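Local coordinates for sulfate transporter 4.1, chloroplastic (PDB 7LHV), which moves sulfate across a chloroplast membrane together with protons, as a symporter that may influence sulfate assimilation, at residues L222-I225 against K226-L229; F258-G261 against S262-V266; D74-D77 against T78-C82; V135-Y138 against A139-S143; E592-Q595 against E596-R600. All coordinates share one frame; numbering follows the deposited sequence.

Interaction 1: L222-I225 against K226-L229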
loop_
_atom_site.group_PDB
_atom_site.type_symbol
_atom_site.label_atom_id
_atom_site.label_comp_id
_atom_site.label_asym_id
_atom_site.label_seq_id
_atom_site.Cartn_x
_atom_site.Cartn_y
_atom_site.Cartn_z
ATOM N N LEU A 222 10.944 15.385 -26.771
ATOM C CA LEU A 222 10.014 15.415 -27.893
ATOM C C LEU A 222 9.075 16.611 -27.837
ATOM O O LEU A 222 8.550 17.017 -28.876
ATOM C CB LEU A 222 9.207 14.120 -27.946
ATOM C CG LEU A 222 9.931 12.932 -28.579
ATOM C CD1 LEU A 222 9.005 11.742 -28.690
ATOM C CD2 LEU A 222 10.486 13.306 -29.941
ATOM N N SER A 223 8.843 17.176 -26.655
ATOM C CA SER A 223 8.068 18.408 -26.574
ATOM C C SER A 223 8.899 19.608 -27.005
ATOM O O SER A 223 8.378 20.533 -27.636
ATOM C CB SER A 223 7.542 18.609 -25.154
ATOM O OG SER A 223 6.566 17.638 -24.827
ATOM N N GLN A 224 10.189 19.607 -26.673
ATOM C CA GLN A 224 11.050 20.736 -26.997
ATOM C C GLN A 224 11.548 20.718 -28.435
ATOM O O GLN A 224 12.062 21.739 -28.901
ATOM C CB GLN A 224 12.245 20.776 -26.043
ATOM C CG GLN A 224 11.860 21.073 -24.612
ATOM C CD GLN A 224 11.390 22.496 -24.422
ATOM O OE1 GLN A 224 12.190 23.428 -24.380
ATOM N NE2 GLN A 224 10.080 22.672 -24.307
ATOM N N ILE A 225 11.420 19.596 -29.146
ATOM C CA ILE A 225 11.836 19.571 -30.547
ATOM C C ILE A 225 10.991 20.513 -31.404
ATOM O O ILE A 225 11.380 20.847 -32.530
ATOM C CB ILE A 225 11.784 18.130 -31.102
ATOM C CG1 ILE A 225 12.505 18.034 -32.447
ATOM C CG2 ILE A 225 10.354 17.691 -31.297
ATOM C CD1 ILE A 225 13.992 18.279 -32.362
ATOM N N LYS A 226 9.839 20.963 -30.895
ATOM C CA LYS A 226 8.975 21.839 -31.681
ATOM C C LYS A 226 9.638 23.179 -31.971
ATOM O O LYS A 226 9.360 23.795 -33.005
ATOM C CB LYS A 226 7.640 22.044 -30.963
ATOM C CG LYS A 226 7.690 22.992 -29.782
ATOM C CD LYS A 226 6.378 22.985 -29.023
ATOM C CE LYS A 226 6.456 23.846 -27.777
ATOM N NZ LYS A 226 5.239 23.703 -26.934
ATOM N N TYR A 227 10.506 23.651 -31.074
ATOM C CA TYR A 227 11.237 24.884 -31.343
ATOM C C TYR A 227 12.270 24.677 -32.442
ATOM O O TYR A 227 12.525 25.583 -33.242
ATOM C CB TYR A 227 11.901 25.391 -30.066
ATOM C CG TYR A 227 10.923 25.733 -28.971
ATOM C CD1 TYR A 227 10.233 26.935 -28.983
ATOM C CD2 TYR A 227 10.678 24.848 -27.931
ATOM C CE1 TYR A 227 9.334 27.252 -27.986
ATOM C CE2 TYR A 227 9.780 25.155 -26.932
ATOM C CZ TYR A 227 9.111 26.358 -26.964
ATOM O OH TYR A 227 8.214 26.670 -25.969
ATOM N N PHE A 228 12.886 23.495 -32.483
ATOM C CA PHE A 228 13.787 23.173 -33.583
ATOM C C PHE A 228 13.031 23.124 -34.903
ATOM O O PHE A 228 13.506 23.641 -35.920
ATOM C CB PHE A 228 14.477 21.834 -33.328
ATOM C CG PHE A 228 15.592 21.892 -32.323
ATOM C CD1 PHE A 228 15.669 22.918 -31.400
ATOM C CD2 PHE A 228 16.561 20.907 -32.299
ATOM C CE1 PHE A 228 16.688 22.959 -30.478
ATOM C CE2 PHE A 228 17.584 20.947 -31.381
ATOM C CZ PHE A 228 17.646 21.974 -30.468
ATOM N N LEU A 229 11.850 22.502 -34.902
ATOM C CA LEU A 229 11.077 22.370 -36.133
ATOM C C LEU A 229 10.634 23.728 -36.657
ATOM O O LEU A 229 10.674 23.980 -37.867
ATOM C CB LEU A 229 9.867 21.467 -35.898
ATOM C CG LEU A 229 10.167 20.018 -35.525
ATOM C CD1 LEU A 229 8.876 19.275 -35.242
ATOM C CD2 LEU A 229 10.949 19.338 -36.630
#

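Interaction 2: F258-G261 against S262-V266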
loop_
_atom_site.group_PDB
_atom_site.type_symbol
_atom_site.label_atom_id
_atom_site.label_comp_id
_atom_site.label_asym_id
_atom_site.label_seq_id
_atom_site.Cartn_x
_atom_site.Cartn_y
_atom_site.Cartn_z
ATOM N N PHE A 258 16.054 25.016 -37.131
ATOM C CA PHE A 258 16.536 23.654 -36.939
ATOM C C PHE A 258 18.056 23.597 -36.968
ATOM O O PHE A 258 18.672 22.915 -36.142
ATOM C CB PHE A 258 15.948 22.723 -37.995
ATOM C CG PHE A 258 16.134 21.268 -37.685
ATOM C CD1 PHE A 258 15.306 20.631 -36.779
ATOM C CD2 PHE A 258 17.142 20.540 -38.290
ATOM C CE1 PHE A 258 15.474 19.292 -36.486
ATOM C CE2 PHE A 258 17.315 19.201 -38.003
ATOM C CZ PHE A 258 16.480 18.577 -37.100
ATOM N N VAL A 259 18.680 24.311 -37.908
ATOM C CA VAL A 259 20.139 24.319 -37.986
ATOM C C VAL A 259 20.733 24.957 -36.737
ATOM O O VAL A 259 21.705 24.451 -36.159
ATOM C CB VAL A 259 20.604 25.034 -39.266
ATOM C CG1 VAL A 259 22.085 25.350 -39.186
ATOM C CG2 VAL A 259 20.315 24.172 -40.480
ATOM N N MET A 260 20.155 26.077 -36.297
ATOM C CA MET A 260 20.648 26.743 -35.097
ATOM C C MET A 260 20.539 25.831 -33.882
ATOM O O MET A 260 21.493 25.693 -33.104
ATOM C CB MET A 260 19.873 28.040 -34.867
ATOM C CG MET A 260 20.544 29.014 -33.918
ATOM S SD MET A 260 19.612 30.543 -33.757
ATOM C CE MET A 260 20.570 31.632 -34.797
ATOM N N GLY A 261 19.386 25.184 -33.712
ATOM C CA GLY A 261 19.212 24.293 -32.582
ATOM C C GLY A 261 20.147 23.103 -32.626
ATOM O O GLY A 261 20.720 22.719 -31.605
ATOM N N SER A 262 20.319 22.505 -33.808
ATOM C CA SER A 262 21.209 21.357 -33.929
ATOM C C SER A 262 22.649 21.736 -33.607
ATOM O O SER A 262 23.338 21.016 -32.877
ATOM C CB SER A 262 21.111 20.761 -35.331
ATOM O OG SER A 262 21.993 19.663 -35.479
ATOM N N LEU A 263 23.120 22.871 -34.134
ATOM C CA LEU A 263 24.487 23.294 -33.848
ATOM C C LEU A 263 24.674 23.613 -32.369
ATOM O O LEU A 263 25.689 23.232 -31.770
ATOM C CB LEU A 263 24.866 24.499 -34.707
ATOM C CG LEU A 263 24.951 24.261 -36.214
ATOM C CD1 LEU A 263 25.196 25.570 -36.944
ATOM C CD2 LEU A 263 26.041 23.254 -36.535
ATOM N N ILE A 264 23.709 24.305 -31.761
ATOM C CA ILE A 264 23.838 24.640 -30.346
ATOM C C ILE A 264 23.847 23.375 -29.497
ATOM O O ILE A 264 24.649 23.242 -28.567
ATOM C CB ILE A 264 22.723 25.611 -29.918
ATOM C CG1 ILE A 264 22.966 26.992 -30.525
ATOM C CG2 ILE A 264 22.655 25.713 -28.407
ATOM C CD1 ILE A 264 21.823 27.956 -30.325
ATOM N N LEU A 265 22.963 22.423 -29.807
ATOM C CA LEU A 265 22.919 21.176 -29.052
ATOM C C LEU A 265 24.210 20.384 -29.213
ATOM O O LEU A 265 24.718 19.809 -28.245
ATOM C CB LEU A 265 21.716 20.345 -29.491
ATOM C CG LEU A 265 21.498 19.011 -28.781
ATOM C CD1 LEU A 265 21.284 19.229 -27.297
ATOM C CD2 LEU A 265 20.316 18.288 -29.394
ATOM N N VAL A 266 24.756 20.343 -30.432
ATOM C CA VAL A 266 26.010 19.630 -30.660
ATOM C C VAL A 266 27.137 20.267 -29.858
ATOM O O VAL A 266 27.933 19.567 -29.218
ATOM C CB VAL A 266 26.335 19.595 -32.165
ATOM C CG1 VAL A 266 27.811 19.317 -32.387
ATOM C CG2 VAL A 266 25.485 18.548 -32.862
#

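Interaction 3: D74-D77 against T78-C82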
loop_
_atom_site.group_PDB
_atom_site.type_symbol
_atom_site.label_atom_id
_atom_site.label_comp_id
_atom_site.label_asym_id
_atom_site.label_seq_id
_atom_site.Cartn_x
_atom_site.Cartn_y
_atom_site.Cartn_z
ATOM N N ASP A 74 20.483 28.133 21.737
ATOM C CA ASP A 74 19.719 26.963 21.322
ATOM C C ASP A 74 18.536 27.329 20.434
ATOM O O ASP A 74 18.260 26.630 19.454
ATOM C CB ASP A 74 19.229 26.191 22.551
ATOM C CG ASP A 74 20.369 25.631 23.379
ATOM O OD1 ASP A 74 21.212 24.903 22.815
ATOM O OD2 ASP A 74 20.422 25.920 24.592
ATOM N N TRP A 75 17.835 28.419 20.758
ATOM C CA TRP A 75 16.679 28.832 19.966
ATOM C C TRP A 75 17.082 29.205 18.544
ATOM O O TRP A 75 16.409 28.822 17.576
ATOM C CB TRP A 75 15.983 30.003 20.659
ATOM C CG TRP A 75 14.888 30.637 19.863
ATOM C CD1 TRP A 75 13.629 30.148 19.662
ATOM C CD2 TRP A 75 14.949 31.888 19.168
ATOM N NE1 TRP A 75 12.904 31.017 18.882
ATOM C CE2 TRP A 75 13.692 32.093 18.565
ATOM C CE3 TRP A 75 15.943 32.855 18.996
ATOM C CZ2 TRP A 75 13.405 33.223 17.803
ATOM C CZ3 TRP A 75 15.658 33.975 18.239
ATOM C CH2 TRP A 75 14.399 34.151 17.651
ATOM N N ILE A 76 18.180 29.952 18.398
ATOM C CA ILE A 76 18.638 30.365 17.075
ATOM C C ILE A 76 19.028 29.154 16.242
ATOM O O ILE A 76 18.672 29.052 15.062
ATOM C CB ILE A 76 19.801 31.366 17.212
ATOM C CG1 ILE A 76 19.285 32.718 17.706
ATOM C CG2 ILE A 76 20.530 31.525 15.894
ATOM C CD1 ILE A 76 20.382 33.684 18.093
ATOM N N ASP A 77 19.762 28.212 16.842
ATOM C CA ASP A 77 20.141 27.004 16.119
ATOM C C ASP A 77 18.925 26.162 15.760
ATOM O O ASP A 77 18.909 25.513 14.708
ATOM C CB ASP A 77 21.132 26.184 16.945
ATOM C CG ASP A 77 21.985 25.268 16.090
ATOM O OD1 ASP A 77 21.754 25.209 14.863
ATOM O OD2 ASP A 77 22.890 24.609 16.644
ATOM N N THR A 78 17.908 26.144 16.623
ATOM C CA THR A 78 16.699 25.382 16.328
ATOM C C THR A 78 15.940 25.984 15.149
ATOM O O THR A 78 15.503 25.261 14.247
ATOM C CB THR A 78 15.805 25.321 17.567
ATOM O OG1 THR A 78 16.529 24.729 18.652
ATOM C CG2 THR A 78 14.558 24.498 17.286
ATOM N N LEU A 79 15.778 27.307 15.139
ATOM C CA LEU A 79 14.989 27.930 14.081
ATOM C C LEU A 79 15.783 28.133 12.796
ATOM O O LEU A 79 15.207 28.069 11.704
ATOM C CB LEU A 79 14.424 29.268 14.558
ATOM C CG LEU A 79 13.217 29.200 15.493
ATOM C CD1 LEU A 79 12.557 30.561 15.602
ATOM C CD2 LEU A 79 12.220 28.156 15.017
ATOM N N PHE A 80 17.091 28.374 12.895
ATOM C CA PHE A 80 17.927 28.702 11.742
ATOM C C PHE A 80 19.035 27.663 11.618
ATOM O O PHE A 80 20.104 27.808 12.229
ATOM C CB PHE A 80 18.514 30.103 11.878
ATOM C CG PHE A 80 17.485 31.193 11.882
ATOM C CD1 PHE A 80 16.322 31.071 11.145
ATOM C CD2 PHE A 80 17.682 32.341 12.628
ATOM C CE1 PHE A 80 15.375 32.075 11.151
ATOM C CE2 PHE A 80 16.740 33.348 12.639
ATOM C CZ PHE A 80 15.586 33.214 11.900
ATOM N N PRO A 81 18.826 26.603 10.836
ATOM C CA PRO A 81 19.888 25.599 10.666
ATOM C C PRO A 81 21.126 26.128 9.964
ATOM O O PRO A 81 22.179 25.482 10.036
ATOM C CB PRO A 81 19.204 24.495 9.848
ATOM C CG PRO A 81 18.045 25.158 9.200
ATOM C CD PRO A 81 17.587 26.223 10.141
ATOM N N CYS A 82 21.035 27.278 9.289
ATOM C CA CYS A 82 22.192 27.825 8.588
ATOM C C CYS A 82 23.362 28.050 9.538
ATOM O O CYS A 82 24.523 27.825 9.171
ATOM C CB CYS A 82 21.813 29.131 7.893
ATOM S SG CYS A 82 21.357 30.464 9.021
#

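Interaction 4: V135-Y138 against A139-S143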
loop_
_atom_site.group_PDB
_atom_site.type_symbol
_atom_site.label_atom_id
_atom_site.label_comp_id
_atom_site.label_asym_id
_atom_site.label_seq_id
_atom_site.Cartn_x
_atom_site.Cartn_y
_atom_site.Cartn_z
ATOM N N VAL A 135 16.041 30.518 -3.029
ATOM C CA VAL A 135 17.442 30.220 -2.738
ATOM C C VAL A 135 17.888 30.938 -1.471
ATOM O O VAL A 135 18.384 30.311 -0.527
ATOM C CB VAL A 135 18.331 30.586 -3.938
ATOM C CG1 VAL A 135 19.779 30.667 -3.511
ATOM C CG2 VAL A 135 18.168 29.562 -5.036
ATOM N N PHE A 136 17.667 32.257 -1.406
ATOM C CA PHE A 136 17.969 32.991 -0.180
ATOM C C PHE A 136 17.256 32.388 1.016
ATOM O O PHE A 136 17.803 32.357 2.123
ATOM C CB PHE A 136 17.592 34.468 -0.311
ATOM C CG PHE A 136 18.533 35.267 -1.155
ATOM C CD1 PHE A 136 18.510 35.174 -2.530
ATOM C CD2 PHE A 136 19.435 36.132 -0.562
ATOM C CE1 PHE A 136 19.376 35.920 -3.298
ATOM C CE2 PHE A 136 20.304 36.877 -1.324
ATOM C CZ PHE A 136 20.275 36.771 -2.694
ATOM N N VAL A 137 16.031 31.906 0.819
ATOM C CA VAL A 137 15.334 31.267 1.925
ATOM C C VAL A 137 15.988 29.936 2.261
ATOM O O VAL A 137 16.242 29.634 3.433
ATOM C CB VAL A 137 13.840 31.108 1.603
ATOM C CG1 VAL A 137 13.145 30.380 2.727
ATOM C CG2 VAL A 137 13.212 32.467 1.396
ATOM N N TYR A 138 16.313 29.137 1.241
ATOM C CA TYR A 138 16.846 27.809 1.513
ATOM C C TYR A 138 18.171 27.894 2.253
ATOM O O TYR A 138 18.397 27.162 3.224
ATOM C CB TYR A 138 17.011 27.022 0.219
ATOM C CG TYR A 138 17.468 25.606 0.454
ATOM C CD1 TYR A 138 16.571 24.628 0.844
ATOM C CD2 TYR A 138 18.799 25.250 0.300
ATOM C CE1 TYR A 138 16.979 23.335 1.062
ATOM C CE2 TYR A 138 19.218 23.958 0.520
ATOM C CZ TYR A 138 18.302 23.005 0.901
ATOM O OH TYR A 138 18.710 21.711 1.122
ATOM N N ALA A 139 19.044 28.813 1.837
ATOM C CA ALA A 139 20.330 28.975 2.501
ATOM C C ALA A 139 20.172 29.313 3.974
ATOM O O ALA A 139 21.108 29.102 4.750
ATOM C CB ALA A 139 21.150 30.057 1.802
ATOM N N ILE A 140 19.015 29.835 4.375
ATOM C CA ILE A 140 18.762 30.082 5.787
ATOM C C ILE A 140 18.077 28.893 6.454
ATOM O O ILE A 140 18.329 28.616 7.630
ATOM C CB ILE A 140 17.932 31.366 5.961
ATOM C CG1 ILE A 140 18.643 32.549 5.306
ATOM C CG2 ILE A 140 17.694 31.655 7.429
ATOM C CD1 ILE A 140 17.814 33.811 5.274
ATOM N N PHE A 141 17.231 28.164 5.726
ATOM C CA PHE A 141 16.408 27.121 6.325
ATOM C C PHE A 141 16.728 25.726 5.805
ATOM O O PHE A 141 16.012 24.777 6.138
ATOM C CB PHE A 141 14.923 27.427 6.106
ATOM C CG PHE A 141 14.446 28.648 6.833
ATOM C CD1 PHE A 141 14.261 28.626 8.202
ATOM C CD2 PHE A 141 14.183 29.820 6.147
ATOM C CE1 PHE A 141 13.824 29.747 8.875
ATOM C CE2 PHE A 141 13.745 30.944 6.813
ATOM C CZ PHE A 141 13.566 30.908 8.178
ATOM N N GLY A 142 17.775 25.573 5.006
ATOM C CA GLY A 142 18.127 24.287 4.439
ATOM C C GLY A 142 19.229 23.597 5.219
ATOM O O GLY A 142 20.165 24.231 5.697
ATOM N N SER A 143 19.106 22.276 5.335
ATOM C CA SER A 143 20.097 21.482 6.047
ATOM C C SER A 143 21.291 21.111 5.181
ATOM O O SER A 143 22.409 21.008 5.696
ATOM C CB SER A 143 19.451 20.208 6.596
ATOM O OG SER A 143 18.487 20.517 7.585
#

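Interaction 5: E592-Q595 against E596-R600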
loop_
_atom_site.group_PDB
_atom_site.type_symbol
_atom_site.label_atom_id
_atom_site.label_comp_id
_atom_site.label_asym_id
_atom_site.label_seq_id
_atom_site.Cartn_x
_atom_site.Cartn_y
_atom_site.Cartn_z
ATOM N N GLU A 592 -6.358 -20.192 17.966
ATOM C CA GLU A 592 -7.156 -20.980 17.030
ATOM C C GLU A 592 -6.407 -22.228 16.570
ATOM O O GLU A 592 -6.985 -23.320 16.509
ATOM C CB GLU A 592 -7.561 -20.126 15.831
ATOM C CG GLU A 592 -8.541 -19.020 16.167
ATOM C CD GLU A 592 -8.871 -18.153 14.969
ATOM O OE1 GLU A 592 -8.423 -18.486 13.851
ATOM O OE2 GLU A 592 -9.577 -17.138 15.144
ATOM N N LEU A 593 -5.122 -22.087 16.235
ATOM C CA LEU A 593 -4.334 -23.248 15.827
ATOM C C LEU A 593 -4.146 -24.231 16.971
ATOM O O LEU A 593 -4.122 -25.444 16.747
ATOM C CB LEU A 593 -2.980 -22.820 15.254
ATOM C CG LEU A 593 -2.890 -22.395 13.785
ATOM C CD1 LEU A 593 -3.234 -23.580 12.905
ATOM C CD2 LEU A 593 -3.791 -21.233 13.440
ATOM N N TYR A 594 -4.007 -23.742 18.205
ATOM C CA TYR A 594 -3.919 -24.666 19.331
ATOM C C TYR A 594 -5.205 -25.467 19.486
ATOM O O TYR A 594 -5.169 -26.678 19.736
ATOM C CB TYR A 594 -3.612 -23.916 20.621
ATOM C CG TYR A 594 -3.800 -24.783 21.838
ATOM C CD1 TYR A 594 -2.935 -25.834 22.101
ATOM C CD2 TYR A 594 -4.856 -24.572 22.710
ATOM C CE1 TYR A 594 -3.107 -26.637 23.206
ATOM C CE2 TYR A 594 -5.036 -25.372 23.817
ATOM C CZ TYR A 594 -4.159 -26.402 24.061
ATOM O OH TYR A 594 -4.335 -27.201 25.166
ATOM N N GLN A 595 -6.357 -24.804 19.350
ATOM C CA GLN A 595 -7.624 -25.520 19.442
ATOM C C GLN A 595 -7.761 -26.542 18.319
ATOM O O GLN A 595 -8.195 -27.678 18.550
ATOM C CB GLN A 595 -8.788 -24.531 19.422
ATOM C CG GLN A 595 -8.901 -23.697 20.688
ATOM C CD GLN A 595 -9.944 -22.607 20.579
ATOM O OE1 GLN A 595 -10.316 -22.197 19.481
ATOM N NE2 GLN A 595 -10.422 -22.131 21.721
ATOM N N GLU A 596 -7.384 -26.160 17.096
ATOM C CA GLU A 596 -7.456 -27.101 15.982
ATOM C C GLU A 596 -6.487 -28.265 16.164
ATOM O O GLU A 596 -6.764 -29.378 15.703
ATOM C CB GLU A 596 -7.183 -26.384 14.662
ATOM C CG GLU A 596 -8.231 -25.358 14.276
ATOM C CD GLU A 596 -7.854 -24.584 13.028
ATOM O OE1 GLU A 596 -6.845 -24.940 12.388
ATOM O OE2 GLU A 596 -8.568 -23.617 12.686
ATOM N N TYR A 597 -5.345 -28.026 16.812
ATOM C CA TYR A 597 -4.404 -29.106 17.091
ATOM C C TYR A 597 -4.953 -30.058 18.147
ATOM O O TYR A 597 -4.756 -31.274 18.054
ATOM C CB TYR A 597 -3.060 -28.524 17.524
ATOM C CG TYR A 597 -2.233 -27.992 16.376
ATOM C CD1 TYR A 597 -2.440 -28.442 15.083
ATOM C CD2 TYR A 597 -1.247 -27.042 16.587
ATOM C CE1 TYR A 597 -1.691 -27.959 14.033
ATOM C CE2 TYR A 597 -0.494 -26.555 15.539
ATOM C CZ TYR A 597 -0.720 -27.018 14.266
ATOM O OH TYR A 597 0.026 -26.540 13.216
ATOM N N LYS A 598 -5.627 -29.521 19.169
ATOM C CA LYS A 598 -6.346 -30.382 20.107
ATOM C C LYS A 598 -7.420 -31.201 19.404
ATOM O O LYS A 598 -7.651 -32.363 19.761
ATOM C CB LYS A 598 -6.959 -29.556 21.238
ATOM C CG LYS A 598 -5.970 -28.809 22.124
ATOM C CD LYS A 598 -5.215 -29.779 23.040
ATOM C CE LYS A 598 -3.871 -30.228 22.496
ATOM N NZ LYS A 598 -3.157 -31.083 23.487
ATOM N N THR A 599 -8.092 -30.618 18.412
ATOM C CA THR A 599 -9.049 -31.396 17.633
ATOM C C THR A 599 -8.354 -32.532 16.894
ATOM O O THR A 599 -8.885 -33.646 16.809
ATOM C CB THR A 599 -9.793 -30.491 16.651
ATOM O OG1 THR A 599 -10.499 -29.480 17.380
ATOM C CG2 THR A 599 -10.786 -31.296 15.830
ATOM N N ARG A 600 -7.157 -32.279 16.369
ATOM C CA ARG A 600 -6.386 -33.276 15.640
ATOM C C ARG A 600 -5.449 -34.072 16.537
ATOM O O ARG A 600 -4.666 -34.879 16.026
ATOM C CB ARG A 600 -5.574 -32.609 14.528
ATOM C CG ARG A 600 -6.166 -32.756 13.142
ATOM C CD ARG A 600 -7.164 -31.651 12.865
ATOM N NE ARG A 600 -7.392 -31.465 11.439
ATOM C CZ ARG A 600 -8.220 -30.567 10.927
ATOM N NH1 ARG A 600 -8.920 -29.755 11.700
ATOM N NH2 ARG A 600 -8.347 -30.481 9.607
#

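Interaction 1: L222-I225 against K226-L229
I225 and L229 are joined by the i to i+4 backbone bond of an alpha-helix, whereas Q224 and Y227 just beside them are linked by a shorter i to i+3 step; together they form the kinked C-terminal end of helix 206-229 in the sulfate permease part of the chain. The two backbone bonds differ in quality. L229 N lies in the carbonyl plane of I225 O at 2.9 Å, but Y227 N sits above the plane of Q224 O at 3.3 Å. At the kink K226 N and Y227 N lack the i to i+4 bond of a regular helix. The aliphatic chain of K226 runs alongside S223 O, chi1 of 76° placing its CG between the backbone N and the carbonyl carbon. The hydroxyl of S223 turns back to V219 O.

Apolar contacts centre on I225. The end of its chain, CD1, touches F228 at CD2 (3.7 Å), the two side chains crossing at about a right angle, and I225 CG1 lies 4.3 Å from L229 CG. The CG1-CD1 arm of isoleucine is long enough to meet L229 at its root and F228 at its end. I246 of helix 239-249 touches both I225 and L229, while F228 leans on A436 of helix 431-443.

The remaining contact is polar against aromatic. Q224 bends at its second torsion and brings its amide to the rim of the Y227 ring, the planes 58° apart, with NE2 in the ring plane 3.6 Å from Y227 CE2.

Interaction 2: F258-G261 against S262-V266
M260 and I264, one turn apart, form the buried side of this contact, while V259 and L263 form its surface side. The buried pair run side by side in the same direction, with M260 CG 4.0 Å from I264 CD1. A flexible methionine and a bulky, beta-branched isoleucine suit this face, which meets helix 431-443: M260 reaches C432, and I264 lies on A433 and A436. G261, without a side chain, lets the ring of F228 lie against its backbone.

The other side is less enclosed. V259 CG1 and L263 CD1 are 3.8 Å apart, again side by side, but both residues are on the surface, where branched apolar chains would suit lipid. Chi1 of 166° sets V259 CG1 opposite its own amide nitrogen, forward to the leucine. F258, partly exposed, meets F253 edge-to-face.

Beneath both sides the backbone is even: S262 N to F258 O, L263 N to V259 O, I264 N to M260 O and L265 N to G261 O each span 2.9 Å. Such an unbroken i to i+4 ladder is typical of a regular transmembrane alpha-helix, which helix 255-277 probably is.

Interaction 3: D74-D77 against T78-C82
T78 N to D74 O, L79 N to W75 O and F80 N to I76 O (2.8 Å) are the i to i+4 bonds that complete the last turn of helix 72-79, before F80 leaves helical geometry with phi near -121° and psi near 93°. This is a helix C-terminus followed by proline: P81 has no N-H with which to extend the ladder, and an extended backbone is the usual conformation for a residue ahead of proline.

T78 adds a side-chain bond to the backbone one. With chi1 of -58° its OG1 stands beside its own amide nitrogen and returns to the preceding turn, donating to D74 O at 2.7 Å. T78 N reaches the same oxygen at 2.9 Å from the other face of the carbonyl plane, and D74 O is therefore held by two donors. Threonine suits the spot because its hydroxyl finds an acceptor on its own helix, though the residue lies on the surface.

D77 faces the next short helix, touching R84 and making a long, weak ion pair with R87. A carboxylate near the C-terminal end of a helix probably gains from such positive company. I76 packs on F83 of the same helix and, more loosely, approaches F80, with CG2 to CD2 at 4.4 Å.

W75 and L79 cover one another on the surface. Their side chains cross at a slant, and L79 CG makes an off-centre CH-pi contact with the five-membered ring, 4.3 Å from its centroid. L79 CD1 comes nearest to the indole at W75 NE1, 3.3 Å away, with W75 CE2 at 3.5 Å.

Interaction 4: V135-Y138 against A139-S143
V137 O is gripped by two amides of the next turn, I140 N and F141 N, each at 2.9 Å. F141 N arrives nearly along the C=O axis, as in an alpha-helix, while I140 N stands well above the carbonyl plane in an i to i+3 step. Two residues earlier, the bond from A139 N to V135 O is almost straight (N-H...O angle 173°). Here helix 125-141, a predicted transmembrane helix, ends, and G142 is the first residue to leave helical geometry.

G142 lies over one face of the Y138 ring, a CH-pi contact with CA 3.8 Å from the centroid. Glycine suits the place because a side chain would point into that ring. CG of Y138 lies opposite the backbone N (chi1 -176°), which brings the ring to G142, and its OH is hydrogen-bonded to E368. With an alanine in place of Y138 the ring against G142 is gone, and E368 would probably be left without this partner.

The apolar side is carried by V137 CG1, 3.6 Å from F141 CD2 where the chains meet at a slant; both residues pack on V374 of helix 365-381. The small A139 lies instead against L409 of helix 406-426.

Interaction 5: E592-Q595 against E596-R600
Q595 O accepts two donors from T599, the amide N at 2.9 Å and the hydroxyl OG1 at 3.2 Å, which come from opposite faces of the carbonyl plane. Threonine fits this exposed place, its hydroxyl satisfied by the preceding turn. The carbonyls of E592, L593 and Y594 each take the amide four residues on in regular alpha-helical bonds, and R600 N closes on E596 O at 3.0 Å.

The charged and polar ends find their mates elsewhere: E596 OE2 is salt-bridged to R550, Y597 OH bonds to L549 O, K598 NZ bonds to Q603, R600 NH2 is salt-bridged to D557, and R600 NH1 bonds to A357 O of the second subunit. The salt bridge to R550 probably eases the like charges around E596, where E553 is close to OE1 and E592 OE1 is 5.3 Å from E596 OE2.

K598 reaches its partner by bending at its second and third torsions, which lays CG over one face of Y594, 3.9 Å from the ring centroid in a CH-pi contact, with CD 3.5 Å from Y594 OH. Replacing Y594 by an alanine removes the ring, which would probably leave the K598 methylenes without their support and open a gap against L604.

Helix 584-599 is the connecting helix of a beta-alpha-beta unit in the STAS domain, between strands 569-575 and 603-606: Y594 and Y597 pack on L604, and L593 lies against helix 542-560.

How the interactions relate
The five contacts form two touching pairs and one distant member. Interactions 1 and 2 have centres about 12 Å apart: F228 bridges them, its backbone O 3.3 Å from F258 CB. Interactions 3 and 4, with centres likewise about 12 Å apart, meet where the chain leaving helix 72-79 passes the end of helix 125-141; L79 O lies 3.6 Å from F141 CE1. About 35 Å separates the centres of interactions 1 and 4. Interaction 5, in the STAS domain, is about 70 Å from interaction 1 between centres. The T78 side chain of interaction 3 is about 11 Å from a bound phosphatidylcholine.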